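Local coordinates for alginate lyase, family PL7 (PDB 4BE3), which cleaves alginate as an exolytic lyase of polysaccharide lyase family 7, probably by beta-elimination at its uronic acid linkages, at residues T44-F49 / E297-E302; L82-K87 / F256-Y261; S104-Q109 / P120-Y125. All blocks are in the same frame, centred on the assembly; numbering follows the deposited sequence.

Three contacts, one within another, show how a jelly-roll sandwich is built from strands both distant and close in sequence. From the N terminus the chain first lays down 44-49, which waits for 297-302 near the C-terminal end, so that contact 1 closes the longest loop. Inside it, 82-87 meets 256-261 in contact 2, and inside that again lies contact 3, the short hairpin of 104-109 and 120-125. No two of them cross. Contact 1 joins neighbouring strands of one sheet, contact 3 neighbouring strands of the other, and contact 2 packs the two sheets face to face. Probable backbone hydrogen bonds, Lys301-Thr85 and Lys257-Gln109, tie contact 1 to contact 2 and contact 2 to contact 3.

Contact 1 of 3, residues T44-F49 / E297-E302; sequences TDWVVF and EVWFKE
Residues 44-49 and 297-300 run antiparallel, with Val47-Phe300 and Phe49-Val298 as hydrogen-bonded pairs and Val48-Trp299 as the non-hydrogen-bonded pair between them. Four backbone bonds hold the ladder, among them Phe49 N to Val298 O at 2.8 Å. Val48 and Trp299 point the same way, side by side, and Val48 CG2 sits 3.6 Å from the centroid of the five-membered ring of Trp299, over its face. The indole's rotation is fixed from its edge: Trp299 NE1 donates in the ring plane to the anti lone pair of Glu297 OE2, at 2.7 Å. Glu297 reaches that point on an extended chain, and its CG also touches Val48 CG1. Trp46 is packed on both faces: Trp299 CE3 lies over one, 3.5 Å from Trp46 CG, with the two ring planes turned oblique to each other, while Lys301 CB and Thr44 CG2 lie over the opposite face, toward its rim. Lys301 CG takes the crowded position between the backbone N and carbonyl carbon (chi1 65°), alongside the six-membered ring, and the extended chain carries CD to 3.7 Å from Trp46 CH2. Lys301 NZ forms a salt bridge with Glu186. These strands are neighbours in one sheet of the jelly-roll sandwich that PL7 lyases share, and strand 80-90 flanks 295-306 on its other side. There Lys301 and Glu302 both face Thr85, a classic beta bulge at which the chain turns a corner. On the face carrying Phe49 and Phe300, which looks into the sandwich, the two side chains cross at about a right angle, with Phe49 CE1 3.4 Å from Phe300 CD1, and Leu258 of the other sheet packs on both. A water donates to Asp45 O at 2.9 Å and, at longer range, to Lys301 O.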
loop_
_atom_site.group_PDB
_atom_site.type_symbol
_atom_site.label_atom_id
_atom_site.label_comp_id
_atom_site.label_asym_id
_atom_site.label_seq_id
_atom_site.Cartn_x
_atom_site.Cartn_y
_atom_site.Cartn_z
ATOM N N THR A 44 30.146 -12.793 4.756
ATOM C CA THR A 44 28.716 -12.387 4.723
ATOM C C THR A 44 27.952 -12.819 5.990
ATOM O O THR A 44 28.148 -13.888 6.515
ATOM C CB THR A 44 28.021 -13.073 3.513
ATOM O OG1 THR A 44 28.827 -12.843 2.377
ATOM C CG2 THR A 44 26.553 -12.563 3.208
ATOM N N ASP A 45 27.042 -11.951 6.442
ATOM C CA ASP A 45 26.121 -12.305 7.516
ATOM C C ASP A 45 24.759 -12.730 6.848
ATOM O O ASP A 45 24.365 -12.100 5.848
ATOM C CB ASP A 45 25.904 -11.088 8.353
ATOM C CG ASP A 45 27.214 -10.739 9.169
ATOM O OD1 ASP A 45 27.784 -11.668 9.757
ATOM O OD2 ASP A 45 27.582 -9.577 9.177
ATOM N N TRP A 46 24.045 -13.673 7.468
ATOM C CA TRP A 46 22.791 -14.175 6.859
ATOM C C TRP A 46 21.757 -14.215 7.952
ATOM O O TRP A 46 22.083 -14.511 9.095
ATOM C CB TRP A 46 23.037 -15.691 6.357
ATOM C CG TRP A 46 24.041 -15.807 5.274
ATOM C CD1 TRP A 46 25.436 -15.921 5.392
ATOM C CD2 TRP A 46 23.771 -15.870 3.830
ATOM N NE1 TRP A 46 26.031 -15.928 4.128
ATOM C CE2 TRP A 46 25.093 -15.939 3.160
ATOM C CE3 TRP A 46 22.607 -15.901 3.060
ATOM C CZ2 TRP A 46 25.220 -15.986 1.762
ATOM C CZ3 TRP A 46 22.733 -15.960 1.647
ATOM C CH2 TRP A 46 24.011 -16.029 1.027
ATOM N N VAL A 47 20.499 -13.981 7.593
ATOM C CA VAL A 47 19.447 -14.129 8.487
ATOM C C VAL A 47 18.949 -15.591 8.303
ATOM O O VAL A 47 18.615 -15.948 7.120
ATOM C CB VAL A 47 18.297 -13.200 8.089
ATOM C CG1 VAL A 47 17.135 -13.460 9.008
ATOM C CG2 VAL A 47 18.794 -11.697 8.142
ATOM N N VAL A 48 18.925 -16.349 9.394
ATOM C CA VAL A 48 18.571 -17.750 9.292
ATOM C C VAL A 48 17.154 -17.883 9.691
ATOM O O VAL A 48 16.785 -17.389 10.762
ATOM C CB VAL A 48 19.450 -18.603 10.219
ATOM C CG1 VAL A 48 19.050 -20.112 10.240
ATOM C CG2 VAL A 48 20.928 -18.541 9.840
ATOM N N PHE A 49 16.338 -18.689 8.947
ATOM C CA PHE A 49 15.077 -19.055 9.420
ATOM C C PHE A 49 15.122 -20.605 9.503
ATOM O O PHE A 49 15.464 -21.274 8.440
ATOM C CB PHE A 49 14.008 -18.737 8.345
ATOM C CG PHE A 49 13.860 -17.216 8.126
ATOM C CD1 PHE A 49 14.751 -16.545 7.293
ATOM C CD2 PHE A 49 12.814 -16.523 8.781
ATOM C CE1 PHE A 49 14.675 -15.106 7.139
ATOM C CE2 PHE A 49 12.680 -15.128 8.598
ATOM C CZ PHE A 49 13.591 -14.452 7.753
ATOM N N GLU A 297 15.752 -25.193 6.740
ATOM C CA GLU A 297 16.527 -24.077 7.172
ATOM C C GLU A 297 16.965 -23.252 5.963
ATOM O O GLU A 297 17.469 -23.805 4.961
ATOM C CB GLU A 297 17.818 -24.646 7.860
ATOM C CG GLU A 297 18.738 -23.431 8.346
ATOM C CD GLU A 297 19.952 -23.924 9.113
ATOM O OE1 GLU A 297 19.839 -25.049 9.723
ATOM O OE2 GLU A 297 21.034 -23.253 9.147
ATOM N N VAL A 298 16.715 -21.951 5.978
ATOM C CA VAL A 298 16.879 -21.159 4.736
ATOM C C VAL A 298 17.610 -19.849 5.246
ATOM O O VAL A 298 17.186 -19.320 6.307
ATOM C CB VAL A 298 15.514 -20.718 4.220
ATOM C CG1 VAL A 298 15.684 -19.900 2.900
ATOM C CG2 VAL A 298 14.599 -21.992 3.857
ATOM N N TRP A 299 18.619 -19.415 4.498
ATOM C CA TRP A 299 19.385 -18.231 4.901
ATOM C C TRP A 299 19.189 -17.151 3.926
ATOM O O TRP A 299 19.205 -17.392 2.727
ATOM C CB TRP A 299 20.841 -18.594 4.889
ATOM C CG TRP A 299 21.294 -19.535 5.941
ATOM C CD1 TRP A 299 20.548 -20.416 6.800
ATOM C CD2 TRP A 299 22.659 -19.757 6.275
ATOM N NE1 TRP A 299 21.419 -21.118 7.602
ATOM C CE2 TRP A 299 22.692 -20.774 7.313
ATOM C CE3 TRP A 299 23.879 -19.223 5.780
ATOM C CZ2 TRP A 299 23.913 -21.230 7.890
ATOM C CZ3 TRP A 299 25.102 -19.690 6.367
ATOM C CH2 TRP A 299 25.106 -20.696 7.352
ATOM N N PHE A 300 18.950 -15.917 4.375
ATOM C CA PHE A 300 18.725 -14.866 3.418
ATOM C C PHE A 300 19.776 -13.841 3.600
ATOM O O PHE A 300 20.124 -13.492 4.787
ATOM C CB PHE A 300 17.379 -14.155 3.709
ATOM C CG PHE A 300 16.171 -14.960 3.273
ATOM C CD1 PHE A 300 15.765 -16.037 4.052
ATOM C CD2 PHE A 300 15.535 -14.578 2.074
ATOM C CE1 PHE A 300 14.635 -16.751 3.672
ATOM C CE2 PHE A 300 14.385 -15.360 1.680
ATOM C CZ PHE A 300 14.040 -16.453 2.456
ATOM N N LYS A 301 20.270 -13.299 2.516
ATOM C CA LYS A 301 21.192 -12.149 2.784
ATOM C C LYS A 301 20.553 -10.833 2.325
ATOM O O LYS A 301 21.079 -9.735 2.547
ATOM C CB LYS A 301 22.510 -12.373 2.087
ATOM C CG LYS A 301 22.434 -12.379 0.636
ATOM C CD LYS A 301 23.907 -12.350 0.333
ATOM C CE LYS A 301 24.222 -11.770 -1.002
ATOM N NZ LYS A 301 25.529 -12.391 -1.407
ATOM N N GLU A 302 19.459 -10.911 1.619
ATOM C CA GLU A 302 18.792 -9.642 1.253
ATOM C C GLU A 302 17.310 -9.962 1.239
ATOM O O GLU A 302 16.881 -11.113 0.810
ATOM C CB GLU A 302 19.212 -9.248 -0.137
ATOM C CG GLU A 302 18.097 -8.274 -0.665
ATOM C CD GLU A 302 18.463 -7.320 -1.830
ATOM O OE1 GLU A 302 19.203 -7.728 -2.719
ATOM O OE2 GLU A 302 17.944 -6.131 -1.887
HETATM O O HOH W 1 23.683 -9.668 4.494
#

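Contact 2 of 3, residues L82-K87 / F256-Y261; sequences LNATLK and FKLGAY. With SRT (S,R meso-tartaric acid), chain C.
Leu82 and Phe256 meet across the interior of the jelly-roll sandwich, where strands 80-90 and 254-258 belong to facing sheets. The axes of segments 82-87 and 256-258 come within 9.1 Å and run nearly parallel, with no hydrogen bond between them, so the contact is mostly between side chains. Leu82 and Phe256 point in opposite directions as they pass, and Leu82 CB lies over the centre of the phenyl ring, 3.6 Å from its centroid and only 5° off the ring normal. Leu82 CG stands anti to the backbone N (chi1 169°), and beyond it the two methyls part: CD2 lies 3.8 Å from Phe256 CD1, whereas CD1 meets Leu258. An alanine in place of Phe256 would probably leave Leu82 CB without the aromatic face beneath it and open a gap in the core where Ile110 and Leu305 also touch the Phe256 side chain. Leu258 CD1 lies 3.9 Å from Leu82 CD1 and equally far from Ala84 CB, while Phe49, Phe300 and Tyr189 also pack against Leu258. At Gly259 the chain turns a corner with backbone angles that would jam a CB against the carbonyl O of Leu258. The Lys257 side chain leaves its backbone on the side away from 82-87, and its end reaches the meso-tartaric acid, which probably marks part of the substrate cleft. The chain bends at chi3 (77°), with Lys257 CD itself 3.1 Å from tartrate O11. Besides a salt bridge with Glu67, Lys257 NZ donates to tartrate O11 at 3.0 Å and to tartrate O3 at 3.1 Å.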
loop_
_atom_site.group_PDB
_atom_site.type_symbol
_atom_site.label_atom_id
_atom_site.label_comp_id
_atom_site.label_asym_id
_atom_site.label_seq_id
_atom_site.Cartn_x
_atom_site.Cartn_y
_atom_site.Cartn_z
ATOM N N LEU A 82 8.748 -7.697 -3.886
ATOM C CA LEU A 82 9.560 -8.274 -2.888
ATOM C C LEU A 82 10.822 -8.816 -3.609
ATOM O O LEU A 82 10.694 -9.519 -4.627
ATOM C CB LEU A 82 8.846 -9.484 -2.229
ATOM C CG LEU A 82 9.722 -10.350 -1.335
ATOM C CD1 LEU A 82 10.175 -9.539 -0.027
ATOM C CD2 LEU A 82 8.811 -11.543 -0.838
ATOM N N ASN A 83 12.018 -8.477 -3.127
ATOM C CA ASN A 83 13.265 -9.047 -3.633
ATOM C C ASN A 83 13.957 -9.810 -2.563
ATOM O O ASN A 83 14.151 -9.292 -1.434
ATOM C CB ASN A 83 14.233 -7.853 -4.022
ATOM C CG ASN A 83 13.899 -7.284 -5.400
ATOM O OD1 ASN A 83 14.353 -7.846 -6.430
ATOM N ND2 ASN A 83 13.020 -6.405 -5.470
ATOM N N ALA A 84 14.420 -11.055 -2.863
ATOM C CA ALA A 84 15.149 -11.777 -1.927
ATOM C C ALA A 84 16.385 -12.461 -2.533
ATOM O O ALA A 84 16.392 -12.813 -3.679
ATOM C CB ALA A 84 14.287 -12.890 -1.294
ATOM N N THR A 85 17.455 -12.593 -1.772
ATOM C CA THR A 85 18.597 -13.433 -2.198
ATOM C C THR A 85 18.833 -14.360 -1.065
ATOM O O THR A 85 18.965 -13.934 0.112
ATOM C CB THR A 85 19.855 -12.547 -2.443
ATOM O OG1 THR A 85 19.551 -11.702 -3.596
ATOM C CG2 THR A 85 20.996 -13.400 -2.787
ATOM N N LEU A 86 19.011 -15.652 -1.357
ATOM C CA LEU A 86 18.961 -16.631 -0.236
ATOM C C LEU A 86 19.685 -17.925 -0.648
ATOM O O LEU A 86 20.062 -18.030 -1.816
ATOM C CB LEU A 86 17.458 -17.002 0.062
ATOM C CG LEU A 86 16.738 -17.710 -1.160
ATOM C CD1 LEU A 86 15.728 -18.690 -0.556
ATOM C CD2 LEU A 86 15.956 -16.671 -1.983
ATOM N N LYS A 87 19.898 -18.855 0.285
ATOM C CA LYS A 87 20.306 -20.227 -0.077
ATOM C C LYS A 87 19.590 -21.085 0.876
ATOM O O LYS A 87 19.418 -20.734 2.066
ATOM C CB LYS A 87 21.817 -20.383 -0.101
ATOM C CG LYS A 87 22.495 -19.967 1.211
ATOM C CD LYS A 87 23.999 -19.859 0.962
ATOM C CE LYS A 87 24.679 -19.655 2.342
ATOM N NZ LYS A 87 26.135 -19.591 1.983
ATOM N N PHE A 256 3.013 -9.855 1.450
ATOM C CA PHE A 256 4.153 -10.801 1.232
ATOM C C PHE A 256 4.509 -11.539 2.442
ATOM O O PHE A 256 4.298 -11.084 3.596
ATOM C CB PHE A 256 5.442 -10.052 0.804
ATOM C CG PHE A 256 5.347 -9.490 -0.600
ATOM C CD1 PHE A 256 5.244 -10.355 -1.638
ATOM C CD2 PHE A 256 5.393 -8.088 -0.884
ATOM C CE1 PHE A 256 5.221 -9.917 -2.991
ATOM C CE2 PHE A 256 5.454 -7.591 -2.231
ATOM C CZ PHE A 256 5.276 -8.524 -3.299
ATOM N N LYS A 257 5.121 -12.747 2.271
ATOM C CA LYS A 257 5.764 -13.466 3.375
ATOM C C LYS A 257 7.091 -14.036 2.891
ATOM O O LYS A 257 7.274 -14.261 1.674
ATOM C CB LYS A 257 4.886 -14.692 3.801
ATOM C CG LYS A 257 3.449 -14.224 4.168
ATOM C CD LYS A 257 2.696 -15.346 4.976
ATOM C CE LYS A 257 3.325 -15.211 6.384
ATOM N NZ LYS A 257 3.112 -16.396 7.256
ATOM N N LEU A 258 7.992 -14.232 3.815
ATOM C CA LEU A 258 9.368 -14.634 3.422
ATOM C C LEU A 258 9.909 -15.364 4.599
ATOM O O LEU A 258 9.800 -14.868 5.800
ATOM C CB LEU A 258 10.164 -13.326 3.192
ATOM C CG LEU A 258 11.649 -13.547 2.861
ATOM C CD1 LEU A 258 12.117 -12.381 1.879
ATOM C CD2 LEU A 258 12.575 -13.505 4.076
ATOM N N GLY A 259 10.692 -16.462 4.344
ATOM C CA GLY A 259 11.407 -17.147 5.441
ATOM C C GLY A 259 11.468 -18.666 5.115
ATOM O O GLY A 259 11.830 -19.002 3.956
ATOM N N ALA A 260 11.147 -19.510 6.123
ATOM C CA ALA A 260 11.142 -20.971 5.932
ATOM C C ALA A 260 9.780 -21.501 6.356
ATOM O O ALA A 260 9.529 -21.694 7.546
ATOM C CB ALA A 260 12.256 -21.584 6.752
ATOM N N TYR A 261 8.919 -21.791 5.374
ATOM C CA TYR A 261 7.578 -22.327 5.686
ATOM C C TYR A 261 7.730 -23.783 5.250
ATOM O O TYR A 261 7.749 -24.083 4.024
ATOM C CB TYR A 261 6.603 -21.559 4.772
ATOM C CG TYR A 261 5.151 -22.059 4.834
ATOM C CD1 TYR A 261 4.672 -22.823 5.918
ATOM C CD2 TYR A 261 4.268 -21.659 3.786
ATOM C CE1 TYR A 261 3.286 -23.160 5.954
ATOM C CE2 TYR A 261 2.925 -22.013 3.843
ATOM C CZ TYR A 261 2.473 -22.729 4.890
ATOM O OH TYR A 261 1.123 -23.052 4.898
HETATM O O1 SRT C . -1.364 -18.173 7.149
HETATM O O11 SRT C . 0.415 -17.108 6.140
HETATM C C1 SRT C . -0.417 -17.345 7.038
HETATM C C2 SRT C . 0.018 -16.467 8.160
HETATM O O2 SRT C . 0.274 -15.072 7.885
HETATM C C3 SRT C . -0.010 -17.046 9.551
HETATM O O3 SRT C . 1.236 -17.570 9.364
HETATM C C4 SRT C . -0.175 -16.151 10.696
HETATM O O4 SRT C . 0.763 -15.866 11.431
HETATM O O41 SRT C . -1.233 -15.543 10.848
#

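Contact 3 of 3, residues S104-Q109 / P120-Y125; sequences SVVVGQ and PIKIFY
Ile123 O accepts a hydrogen bond from Val107 N at 2.8 Å, with Val106 CA in a CA-H...O contact to the same oxygen at 3.1 Å. Ile123 N, however, bonds not to Val107 O but to Gly108 O, also at 2.8 Å. Two residues thus stand opposite one, a beta bulge in the hairpin, and beyond it the pairing resumes with Gln109 facing Lys122. Before it, Val105 and Tyr125 form a conventional hydrogen-bonded pair through both of their N-H groups. The side chains of Val106 and Phe124 share one face of the sheet, where Val106 CG2 rests above the middle of the phenyl ring, 3.5 Å from its centroid and 5° off the normal. CG2 gets there by standing anti to the carbonyl carbon, while Val106 CG1 turns toward Lys122 CB at 4.0 Å. Ser104 OG comes up to the edge of the same ring, 3.5 Å from Phe124 CD2, its hydrogen bond being with Ala101 O. Lys122 bends away at its end to salt bridges with Asp153 and Glu119. Ile123, on the face opposite Phe124, crosses Val107 at about a right angle, touching methyl to methyl, Ile123 CG2 to Val107 CG2, at 3.7 Å. The face that carries Ile123 is turned into the sandwich, where Phe202 of strand 197-203 packs on it from the opposing sheet. Within its own sheet the hairpin is enclosed by strands 254-258 and 260-262 beside 104-112, and by strand 133-141, whose Phe137 stacks on Phe124, beside 121-126.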
loop_
_atom_site.group_PDB
_atom_site.type_symbol
_atom_site.label_atom_id
_atom_site.label_comp_id
_atom_site.label_asym_id
_atom_site.label_seq_id
_atom_site.Cartn_x
_atom_site.Cartn_y
_atom_site.Cartn_z
ATOM N N SER A 104 10.284 -30.303 0.891
ATOM C CA SER A 104 10.348 -28.929 0.291
ATOM C C SER A 104 10.119 -27.852 1.388
ATOM O O SER A 104 9.635 -28.110 2.512
ATOM C CB SER A 104 9.198 -28.769 -0.740
ATOM O OG SER A 104 7.838 -28.726 -0.296
ATOM N N VAL A 105 10.378 -26.656 0.973
ATOM C CA VAL A 105 10.227 -25.476 1.927
ATOM C C VAL A 105 9.812 -24.299 1.061
ATOM O O VAL A 105 10.296 -24.140 -0.085
ATOM C CB VAL A 105 11.556 -25.194 2.687
ATOM C CG1 VAL A 105 12.750 -24.904 1.765
ATOM C CG2 VAL A 105 11.389 -23.971 3.621
ATOM N N VAL A 106 8.843 -23.495 1.540
ATOM C CA VAL A 106 8.458 -22.284 0.725
ATOM C C VAL A 106 9.275 -21.129 1.331
ATOM O O VAL A 106 9.326 -20.920 2.559
ATOM C CB VAL A 106 6.918 -22.121 1.008
ATOM C CG1 VAL A 106 6.435 -20.705 0.511
ATOM C CG2 VAL A 106 6.223 -23.172 0.038
ATOM N N VAL A 107 9.852 -20.363 0.402
ATOM C CA VAL A 107 10.852 -19.347 0.698
ATOM C C VAL A 107 10.337 -17.914 0.353
ATOM O O VAL A 107 11.043 -16.946 0.677
ATOM C CB VAL A 107 12.172 -19.565 -0.030
ATOM C CG1 VAL A 107 12.727 -20.897 0.474
ATOM C CG2 VAL A 107 11.995 -19.604 -1.568
ATOM N N GLY A 108 9.162 -17.826 -0.221
ATOM C CA GLY A 108 8.457 -16.495 -0.429
ATOM C C GLY A 108 7.052 -16.699 -0.888
ATOM O O GLY A 108 6.750 -17.768 -1.524
ATOM N N GLN A 109 6.101 -15.815 -0.520
ATOM C CA GLN A 109 4.769 -16.022 -0.960
ATOM C C GLN A 109 4.062 -14.663 -1.022
ATOM O O GLN A 109 4.579 -13.682 -0.428
ATOM C CB GLN A 109 3.917 -16.784 0.062
ATOM C CG GLN A 109 4.511 -17.493 1.131
ATOM C CD GLN A 109 3.477 -18.110 2.099
ATOM O OE1 GLN A 109 3.849 -18.566 3.155
ATOM N NE2 GLN A 109 2.217 -18.071 1.750
ATOM N N PRO A 120 -1.775 -16.392 -4.031
ATOM C CA PRO A 120 -1.465 -16.177 -5.396
ATOM C C PRO A 120 -0.038 -16.758 -5.774
ATOM O O PRO A 120 0.176 -17.082 -6.983
ATOM C CB PRO A 120 -1.429 -14.585 -5.504
ATOM C CG PRO A 120 -2.492 -14.265 -4.482
ATOM C CD PRO A 120 -2.231 -15.192 -3.301
ATOM N N ILE A 121 0.883 -16.787 -4.807
ATOM C CA ILE A 121 2.188 -17.473 -5.167
ATOM C C ILE A 121 2.837 -17.996 -3.961
ATOM O O ILE A 121 2.838 -17.396 -2.863
ATOM C CB ILE A 121 3.185 -16.527 -5.902
ATOM C CG1 ILE A 121 4.493 -17.287 -6.145
ATOM C CG2 ILE A 121 3.507 -15.222 -5.097
ATOM C CD1 ILE A 121 5.473 -16.579 -7.101
ATOM N N LYS A 122 3.454 -19.235 -4.129
ATOM C CA LYS A 122 4.312 -19.746 -3.078
ATOM C C LYS A 122 5.569 -20.236 -3.906
ATOM O O LYS A 122 5.382 -20.932 -4.955
ATOM C CB LYS A 122 3.746 -21.004 -2.389
ATOM C CG LYS A 122 2.629 -20.547 -1.419
ATOM C CD LYS A 122 2.184 -21.780 -0.525
ATOM C CE LYS A 122 1.483 -22.863 -1.389
ATOM N NZ LYS A 122 0.242 -22.521 -2.182
ATOM N N ILE A 123 6.731 -19.790 -3.515
ATOM C CA ILE A 123 7.998 -20.246 -4.219
ATOM C C ILE A 123 8.554 -21.335 -3.291
ATOM O O ILE A 123 8.832 -21.144 -2.091
ATOM C CB ILE A 123 8.987 -19.081 -4.329
ATOM C CG1 ILE A 123 8.316 -17.959 -5.188
ATOM C CG2 ILE A 123 10.305 -19.544 -4.892
ATOM C CD1 ILE A 123 9.254 -16.646 -5.139
ATOM N N PHE A 124 8.859 -22.493 -3.955
ATOM C CA PHE A 124 9.374 -23.669 -3.205
ATOM C C PHE A 124 10.807 -23.979 -3.615
ATOM O O PHE A 124 11.176 -23.784 -4.792
ATOM C CB PHE A 124 8.573 -24.901 -3.713
ATOM C CG PHE A 124 7.152 -24.988 -3.231
ATOM C CD1 PHE A 124 6.108 -24.162 -3.754
ATOM C CD2 PHE A 124 6.848 -26.028 -2.272
ATOM C CE1 PHE A 124 4.779 -24.314 -3.329
ATOM C CE2 PHE A 124 5.493 -26.187 -1.927
ATOM C CZ PHE A 124 4.497 -25.362 -2.385
ATOM N N TYR A 125 11.505 -24.638 -2.684
ATOM C CA TYR A 125 12.780 -25.317 -3.032
ATOM C C TYR A 125 12.470 -26.756 -2.511
ATOM O O TYR A 125 12.048 -26.935 -1.367
ATOM C CB TYR A 125 13.958 -24.679 -2.260
ATOM C CG TYR A 125 15.202 -25.560 -2.412
ATOM C CD1 TYR A 125 15.438 -26.673 -1.580
ATOM C CD2 TYR A 125 16.105 -25.277 -3.436
ATOM C CE1 TYR A 125 16.581 -27.431 -1.771
ATOM C CE2 TYR A 125 17.308 -25.997 -3.609
ATOM C CZ TYR A 125 17.464 -27.099 -2.788
ATOM O OH TYR A 125 18.597 -27.903 -3.023
#